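Local coordinates for hypothetical protein PP5205 (PDB 2G2X), which is of unknown function but folds as an EVE domain, related to the ASCH and PUA domains, and so may bind modified nucleic acid, at residues 64-70 and 95-101; 119-123 and 141-145. All coordinates share one frame; numbering follows the deposited sequence.

Contact 1 of 2, residues 64-70 and 95-101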
ATOM      1  N   ARG A  64       6.286  -7.275   0.922  1.00  8.99           N
ATOM      2  CA  ARG A  64       7.541  -6.634   0.554  1.00  9.25           C
ATOM      3  C   ARG A  64       7.592  -6.210  -0.913  1.00  7.47           C
ATOM      4  O   ARG A  64       6.861  -6.736  -1.749  1.00  7.23           O
ATOM      5  CB  ARG A  64       8.712  -7.578   0.849  1.00 12.84           C
ATOM      6  CG  ARG A  64       8.743  -8.843  -0.007  1.00 17.90           C
ATOM      7  CD  ARG A  64       9.996  -9.670   0.280  1.00 24.52           C
ATOM      8  NE  ARG A  64      10.141 -10.799  -0.637  1.00 29.99           N
ATOM      9  CZ  ARG A  64       9.331 -11.854  -0.658  1.00 32.01           C
ATOM     10  NH1 ARG A  64       8.318 -11.928   0.195  1.00 35.04           N
ATOM     11  NH2 ARG A  64       9.526 -12.835  -1.532  1.00 31.02           N
ATOM     12  N   ILE A  65       8.470  -5.255  -1.215  1.00  6.17           N
ATOM     13  CA  ILE A  65       8.641  -4.755  -2.575  1.00  6.10           C
ATOM     14  C   ILE A  65       9.615  -5.661  -3.320  1.00  7.40           C
ATOM     15  O   ILE A  65      10.756  -5.831  -2.886  1.00  7.10           O
ATOM     16  CB  ILE A  65       9.220  -3.328  -2.580  1.00  5.34           C
ATOM     17  CG1 ILE A  65       8.346  -2.407  -1.724  1.00  5.26           C
ATOM     18  CG2 ILE A  65       9.317  -2.814  -4.009  1.00  4.31           C
ATOM     19  CD1 ILE A  65       6.881  -2.384  -2.143  1.00  4.16           C
ATOM     20  N   THR A  66       9.164  -6.238  -4.434  1.00  8.13           N
ATOM     21  CA  THR A  66      10.004  -7.128  -5.237  1.00  8.58           C
ATOM     22  C   THR A  66      10.491  -6.471  -6.525  1.00  7.43           C
ATOM     23  O   THR A  66      11.284  -7.053  -7.253  1.00  7.67           O
ATOM     24  CB  THR A  66       9.270  -8.454  -5.602  1.00 10.31           C
ATOM     25  OG1 THR A  66       8.017  -8.163  -6.238  1.00  7.14           O
ATOM     26  CG2 THR A  66       9.032  -9.292  -4.357  1.00  6.97           C
ATOM     27  N   ARG A  67      10.002  -5.269  -6.810  1.00  7.39           N
ATOM     28  CA  ARG A  67      10.432  -4.523  -7.995  1.00  7.48           C
ATOM     29  C   ARG A  67      10.179  -3.031  -7.796  1.00  7.90           C
ATOM     30  O   ARG A  67       9.043  -2.604  -7.580  1.00  6.38           O
ATOM     31  CB  ARG A  67       9.713  -4.991  -9.267  1.00  8.38           C
ATOM     32  CG  ARG A  67      10.280  -4.308 -10.514  1.00  8.70           C
ATOM     33  CD  ARG A  67       9.562  -4.638 -11.835  1.00  8.64           C
ATOM     34  NE  ARG A  67      10.204  -3.901 -12.923  1.00 10.78           N
ATOM     35  CZ  ARG A  67       9.749  -3.802 -14.171  1.00  9.16           C
ATOM     36  NH1 ARG A  67       8.622  -4.398 -14.534  1.00  9.68           N
ATOM     37  NH2 ARG A  67      10.431  -3.089 -15.055  1.00  6.51           N
ATOM     38  N   ALA A  68      11.247  -2.243  -7.870  1.00  8.77           N
ATOM     39  CA  ALA A  68      11.148  -0.801  -7.688  1.00  9.19           C
ATOM     40  C   ALA A  68      10.278  -0.169  -8.769  1.00  8.67           C
ATOM     41  O   ALA A  68       9.959  -0.797  -9.777  1.00  9.83           O
ATOM     42  CB  ALA A  68      12.541  -0.175  -7.686  1.00  6.67           C
ATOM     43  N   ALA A  69       9.907   1.084  -8.553  1.00  8.79           N
ATOM     44  CA  ALA A  69       9.044   1.803  -9.481  1.00 10.20           C
ATOM     45  C   ALA A  69       9.413   1.703 -10.961  1.00 10.28           C
ATOM     46  O   ALA A  69      10.580   1.823 -11.345  1.00  9.84           O
ATOM     47  CB  ALA A  69       8.958   3.282  -9.068  1.00  9.98           C
ATOM     48  N   TYR A  70       8.390   1.464 -11.777  1.00 10.03           N
ATOM     49  CA  TYR A  70       8.514   1.396 -13.225  1.00  9.71           C
ATOM     50  C   TYR A  70       7.178   1.909 -13.780  1.00 11.28           C
ATOM     51  O   TYR A  70       6.176   1.927 -13.059  1.00  8.70           O
ATOM     52  CB  TYR A  70       8.794  -0.035 -13.694  1.00 10.16           C
ATOM     53  CG  TYR A  70       7.704  -1.038 -13.416  1.00 11.43           C
ATOM     54  CD1 TYR A  70       7.506  -1.545 -12.132  1.00 10.48           C
ATOM     55  CD2 TYR A  70       6.902  -1.522 -14.449  1.00 10.33           C
ATOM     56  CE1 TYR A  70       6.543  -2.514 -11.880  1.00 11.77           C
ATOM     57  CE2 TYR A  70       5.933  -2.496 -14.211  1.00 11.97           C
ATOM     58  CZ  TYR A  70       5.761  -2.989 -12.924  1.00 12.91           C
ATOM     59  OH  TYR A  70       4.829  -3.975 -12.684  1.00 13.94           O
ATOM     60  N   SER A  95       3.490   5.327 -11.979  1.00  7.56           N
ATOM     61  CA  SER A  95       4.405   4.250 -11.633  1.00  7.67           C
ATOM     62  C   SER A  95       3.734   3.145 -10.841  1.00  7.59           C
ATOM     63  O   SER A  95       2.722   3.352 -10.172  1.00  7.63           O
ATOM     64  CB  SER A  95       5.575   4.801 -10.810  1.00  6.87           C
ATOM     65  OG  SER A  95       6.369   5.698 -11.567  1.00  8.79           O
ATOM     66  N   ALA A  96       4.319   1.959 -10.923  1.00  8.55           N
ATOM     67  CA  ALA A  96       3.820   0.806 -10.200  1.00  8.17           C
ATOM     68  C   ALA A  96       5.031   0.129  -9.585  1.00  7.21           C
ATOM     69  O   ALA A  96       6.167   0.476  -9.901  1.00  8.44           O
ATOM     70  CB  ALA A  96       3.115  -0.150 -11.156  1.00  8.54           C
ATOM     71  N   VAL A  97       4.787  -0.813  -8.685  1.00  7.07           N
ATOM     72  CA  VAL A  97       5.859  -1.581  -8.071  1.00  6.01           C
ATOM     73  C   VAL A  97       5.274  -2.972  -7.943  1.00  7.43           C
ATOM     74  O   VAL A  97       4.056  -3.125  -7.984  1.00  7.90           O
ATOM     75  CB  VAL A  97       6.247  -1.053  -6.660  1.00  8.24           C
ATOM     76  CG1 VAL A  97       6.839   0.348  -6.772  1.00  4.99           C
ATOM     77  CG2 VAL A  97       5.038  -1.064  -5.736  1.00  6.90           C
ATOM     78  N   ASP A  98       6.126  -3.986  -7.820  1.00  6.53           N
ATOM     79  CA  ASP A  98       5.633  -5.346  -7.666  1.00  5.64           C
ATOM     80  C   ASP A  98       5.853  -5.767  -6.224  1.00  6.64           C
ATOM     81  O   ASP A  98       6.866  -5.421  -5.614  1.00  6.71           O
ATOM     82  CB  ASP A  98       6.354  -6.303  -8.620  1.00  7.26           C
ATOM     83  CG  ASP A  98       5.964  -6.084 -10.073  1.00  7.03           C
ATOM     84  OD1 ASP A  98       4.896  -5.483 -10.323  1.00  6.52           O
ATOM     85  OD2 ASP A  98       6.721  -6.521 -10.964  1.00  8.12           O
ATOM     86  N   VAL A  99       4.909  -6.528  -5.680  1.00  6.87           N
ATOM     87  CA  VAL A  99       5.001  -6.949  -4.292  1.00  7.50           C
ATOM     88  C   VAL A  99       4.857  -8.447  -4.095  1.00  9.81           C
ATOM     89  O   VAL A  99       4.429  -9.174  -4.992  1.00 11.92           O
ATOM     90  CB  VAL A  99       3.909  -6.259  -3.445  1.00  8.71           C
ATOM     91  CG1 VAL A  99       3.984  -4.747  -3.630  1.00  4.68           C
ATOM     92  CG2 VAL A  99       2.527  -6.784  -3.842  1.00  5.71           C
ATOM     93  N   ALA A 100       5.219  -8.900  -2.900  1.00  8.55           N
ATOM     94  CA  ALA A 100       5.114 -10.303  -2.548  1.00  8.26           C
ATOM     95  C   ALA A 100       4.690 -10.380  -1.091  1.00  9.45           C
ATOM     96  O   ALA A 100       4.967  -9.475  -0.294  1.00  8.05           O
ATOM     97  CB  ALA A 100       6.445 -11.011  -2.762  1.00  9.38           C
ATOM     98  N   HIS A 101       4.003 -11.463  -0.761  1.00  9.32           N
ATOM     99  CA  HIS A 101       3.494 -11.699   0.578  1.00 10.63           C
ATOM    100  C   HIS A 101       4.580 -12.043   1.578  1.00 11.40           C
ATOM    101  O   HIS A 101       5.520 -12.768   1.262  1.00 13.26           O
ATOM    102  CB  HIS A 101       2.483 -12.849   0.543  1.00  9.67           C
ATOM    103  CG  HIS A 101       1.984 -13.263   1.894  1.00 10.71           C
ATOM    104  ND1 HIS A 101       0.850 -12.729   2.466  1.00 10.26           N
ATOM    105  CD2 HIS A 101       2.455 -14.178   2.777  1.00  6.69           C
ATOM    106  CE1 HIS A 101       0.640 -13.300   3.639  1.00  9.20           C
ATOM    107  NE2 HIS A 101       1.600 -14.183   3.851  1.00  6.73           N
TER
HETATM  108  O   HOH W   1       7.188  -6.315 -13.497  1.00 10.55           O
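Tyr70 lays its ring against Ala96, whose CB sits over one face 4.2 Å from CE1, and its hydroxyl reaches Asp98. OH donates to OD1 of Asp98 at 2.8 Å, arriving on the syn side but 28° out of the carboxylate plane, with ring and carboxylate turned 73° apart. With CG of Tyr70 between its backbone N and carbonyl carbon (chi1 64°), the ring swings across Ala96 toward Asp98. The guanidinium of Arg67, on an extended chain, covers the opposite face of the ring, NH1 lying 3.2 Å above the plane near its centre. A water bridges NH1 to OD2 of Asp98, so both carboxylate oxygens are engaged although the charged groups make no direct salt bridge.

The backbones run antiparallel with two breaks in register. At the first, a classic beta bulge, Thr66 and Arg67 both face Asp98: Thr66 N donates to Asp98 O at 2.7 Å, whereas Arg67 N makes a weak, longer bond to the same oxygen. The register slips by one residue again between Arg67 and Tyr70, before Tyr70 pairs with Ala96. Ahead of the bulge, Arg64 lays one guanidinium face, off centre, against Ala100 CB, and NH1 bonds weakly to His101 O at 3.1 Å.

Ile65 and Val99 meet on the other face, CD1 to CG1 at 4.0 Å, and both touch Phe47 of strand 46-51. Strand 23-26 pairs with the other edge of 95-101, its Glu23 hydrogen-bonded through OE2 to Thr66 OG1, and helix 15-21 packs Leu18 against Val99 and His101.

Contact 2 of 2, residues 119-123 and 141-145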
ATOM      1  N   GLY A 119       1.185   6.893  19.509  1.00 12.42           N
ATOM      2  CA  GLY A 119       2.452   6.675  18.834  1.00 13.66           C
ATOM      3  C   GLY A 119       2.316   6.789  17.322  1.00 14.20           C
ATOM      4  O   GLY A 119       3.313   6.828  16.600  1.00 14.77           O
ATOM      5  N   LEU A 120       1.082   6.859  16.833  1.00 13.01           N
ATOM      6  CA  LEU A 120       0.845   6.959  15.397  1.00 13.95           C
ATOM      7  C   LEU A 120       0.248   8.304  15.011  1.00 15.43           C
ATOM      8  O   LEU A 120      -0.270   8.473  13.904  1.00 17.71           O
ATOM      9  CB  LEU A 120      -0.091   5.832  14.948  1.00  9.41           C
ATOM     10  CG  LEU A 120       0.458   4.431  15.216  1.00 10.27           C
ATOM     11  CD1 LEU A 120      -0.614   3.397  14.911  1.00 10.26           C
ATOM     12  CD2 LEU A 120       1.713   4.201  14.370  1.00  9.73           C
ATOM     13  N   VAL A 121       0.331   9.265  15.921  1.00 17.16           N
ATOM     14  CA  VAL A 121      -0.227  10.581  15.672  1.00 17.60           C
ATOM     15  C   VAL A 121       0.273  11.226  14.380  1.00 17.71           C
ATOM     16  O   VAL A 121      -0.463  11.972  13.743  1.00 17.28           O
ATOM     17  CB  VAL A 121       0.041  11.536  16.875  1.00 20.11           C
ATOM     18  CG1 VAL A 121       1.537  11.745  17.070  1.00 20.58           C
ATOM     19  CG2 VAL A 121      -0.661  12.870  16.647  1.00 22.61           C
ATOM     20  N   GLU A 122       1.506  10.932  13.973  1.00 18.31           N
ATOM     21  CA  GLU A 122       2.054  11.529  12.751  1.00 20.93           C
ATOM     22  C   GLU A 122       1.791  10.730  11.470  1.00 19.70           C
ATOM     23  O   GLU A 122       2.109  11.187  10.372  1.00 20.21           O
ATOM     24  CB  GLU A 122       3.564  11.755  12.902  1.00 23.03           C
ATOM     25  CG  GLU A 122       3.948  12.721  14.015  1.00 29.12           C
ATOM     26  CD  GLU A 122       3.569  14.155  13.700  1.00 33.66           C
ATOM     27  OE1 GLU A 122       2.381  14.402  13.410  1.00 35.93           O
ATOM     28  OE2 GLU A 122       4.460  15.035  13.739  1.00 36.46           O
ATOM     29  N   LEU A 123       1.217   9.540  11.604  1.00 18.21           N
ATOM     30  CA  LEU A 123       0.928   8.702  10.441  1.00 17.77           C
ATOM     31  C   LEU A 123      -0.325   9.218   9.731  1.00 17.77           C
ATOM     32  O   LEU A 123      -1.412   9.233  10.311  1.00 18.78           O
ATOM     33  CB  LEU A 123       0.724   7.247  10.887  1.00 16.11           C
ATOM     34  CG  LEU A 123       0.636   6.168   9.804  1.00 16.02           C
ATOM     35  CD1 LEU A 123       1.911   6.160   8.970  1.00 14.65           C
ATOM     36  CD2 LEU A 123       0.412   4.816  10.456  1.00 14.49           C
ATOM     37  N   GLN A 141       7.249   3.864  14.403  1.00 14.47           N
ATOM     38  CA  GLN A 141       5.834   3.629  14.129  1.00 12.70           C
ATOM     39  C   GLN A 141       5.640   2.155  13.785  1.00 10.77           C
ATOM     40  O   GLN A 141       4.624   1.557  14.128  1.00  8.86           O
ATOM     41  CB  GLN A 141       5.350   4.519  12.971  1.00 11.14           C
ATOM     42  CG  GLN A 141       5.330   6.012  13.302  1.00  9.18           C
ATOM     43  CD  GLN A 141       5.072   6.884  12.081  1.00  8.60           C
ATOM     44  OE1 GLN A 141       5.331   6.476  10.950  1.00  8.38           O
ATOM     45  NE2 GLN A 141       4.580   8.097  12.309  1.00  5.87           N
ATOM     46  N   TRP A 142       6.628   1.573  13.114  1.00 10.88           N
ATOM     47  CA  TRP A 142       6.568   0.163  12.742  1.00 10.75           C
ATOM     48  C   TRP A 142       6.521  -0.674  14.022  1.00 10.64           C
ATOM     49  O   TRP A 142       5.739  -1.623  14.136  1.00 10.02           O
ATOM     50  CB  TRP A 142       7.803  -0.203  11.896  1.00 10.34           C
ATOM     51  CG  TRP A 142       7.810  -1.614  11.361  1.00 12.54           C
ATOM     52  CD1 TRP A 142       8.248  -2.734  12.006  1.00 13.35           C
ATOM     53  CD2 TRP A 142       7.319  -2.055  10.083  1.00 12.98           C
ATOM     54  NE1 TRP A 142       8.060  -3.842  11.213  1.00 14.44           N
ATOM     55  CE2 TRP A 142       7.492  -3.454  10.028  1.00 15.29           C
ATOM     56  CE3 TRP A 142       6.750  -1.401   8.981  1.00 14.84           C
ATOM     57  CZ2 TRP A 142       7.112  -4.218   8.908  1.00 16.03           C
ATOM     58  CZ3 TRP A 142       6.372  -2.156   7.869  1.00 15.09           C
ATOM     59  CH2 TRP A 142       6.558  -3.551   7.843  1.00 17.40           C
ATOM     60  N   ALA A 143       7.353  -0.298  14.988  1.00 10.24           N
ATOM     61  CA  ALA A 143       7.427  -1.002  16.263  1.00 11.59           C
ATOM     62  C   ALA A 143       6.110  -0.955  17.033  1.00 11.53           C
ATOM     63  O   ALA A 143       5.674  -1.967  17.580  1.00 11.64           O
ATOM     64  CB  ALA A 143       8.550  -0.418  17.125  1.00 10.85           C
ATOM     65  N   VAL A 144       5.469   0.207  17.091  1.00 11.25           N
ATOM     66  CA  VAL A 144       4.217   0.270  17.828  1.00 13.68           C
ATOM     67  C   VAL A 144       3.167  -0.617  17.158  1.00 12.73           C
ATOM     68  O   VAL A 144       2.402  -1.301  17.838  1.00 12.24           O
ATOM     69  CB  VAL A 144       3.679   1.726  17.962  1.00 14.55           C
ATOM     70  CG1 VAL A 144       4.795   2.654  18.409  1.00 14.41           C
ATOM     71  CG2 VAL A 144       3.075   2.191  16.668  1.00 18.55           C
ATOM     72  N   ILE A 145       3.149  -0.631  15.828  1.00 10.94           N
ATOM     73  CA  ILE A 145       2.176  -1.450  15.115  1.00 10.98           C
ATOM     74  C   ILE A 145       2.402  -2.953  15.283  1.00 12.71           C
ATOM     75  O   ILE A 145       1.441  -3.697  15.476  1.00 11.25           O
ATOM     76  CB  ILE A 145       2.140  -1.083  13.621  1.00  8.64           C
ATOM     77  CG1 ILE A 145       1.560   0.328  13.467  1.00  6.34           C
ATOM     78  CG2 ILE A 145       1.318  -2.103  12.849  1.00  7.77           C
ATOM     79  CD1 ILE A 145       1.838   0.971  12.126  1.00  3.76           C
TER
HETATM   80  O   HOH W   2       3.658   9.153  14.904  1.00  9.02           O
HETATM   81  O   HOH W   3       4.505  10.096  10.014  1.00 34.65           O
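Gln141 NE2 donates to two waters that link it to segment 119-123, with no direct hydrogen bond between the segments. The first water accepts from NE2 at 2.9 Å, accepts also from Glu122 N, and donates to Gly119 O, tying three groups together. The second accepts from NE2 at 3.0 Å and reaches Glu122 O by a weak bond. From the helix the Gln141 chain runs extended beyond CG (chi2 171°), which brings the amide alongside the turn, with NE2 3.8 Å from Glu122 CB. Its other end is fixed as well: OE1 accepts from Thr138 N, just ahead of helix 139-148, so both ends of the amide have partners.

Leu120 to Leu123 form a type I beta turn, closed by Leu123 N donating to Leu120 O at 2.9 Å, in the loop that joins helix 111-115 to strand 134-136 of the EVE domain. The leucines at the first and last positions of the turn pack on the helix through their side-chain ends. Leu120 and Val144 lie alongside each other, pointing opposite ways, CD2 to CG2 at a tight 3.3 Å, and the same CD2 lies 3.9 Å from Gln141 CB. Ile145 comes in nearly perpendicular to Leu120, its CD1 3.9 Å from Leu120 CD2, while Leu123 CD2 lies 4.4 Å from Ile145 CD1. On the sheet side, Ile145 also touches Phe48 of strand 46-51 and Ile59 of strand 58-71.

Overall arrangement
Contact 1 joins neighbouring strands of the mixed sheet, and contact 2 seats a loop turn on helix 139-148; their centres lie about 23 Å apart, and the two do not touch. Both are partly buried, with contact 2 farther from the centre of the chain. Main-chain hydrogen bonds dominate contact 1, supplemented by a polar cluster on one face and aliphatic packing on the other. Contact 2 has none directly between its segments and relies on leucine packing and bridging waters. Strands 46-51 and 58-71 are the elements they share, neighbouring residues of 46-51 serving the two contacts.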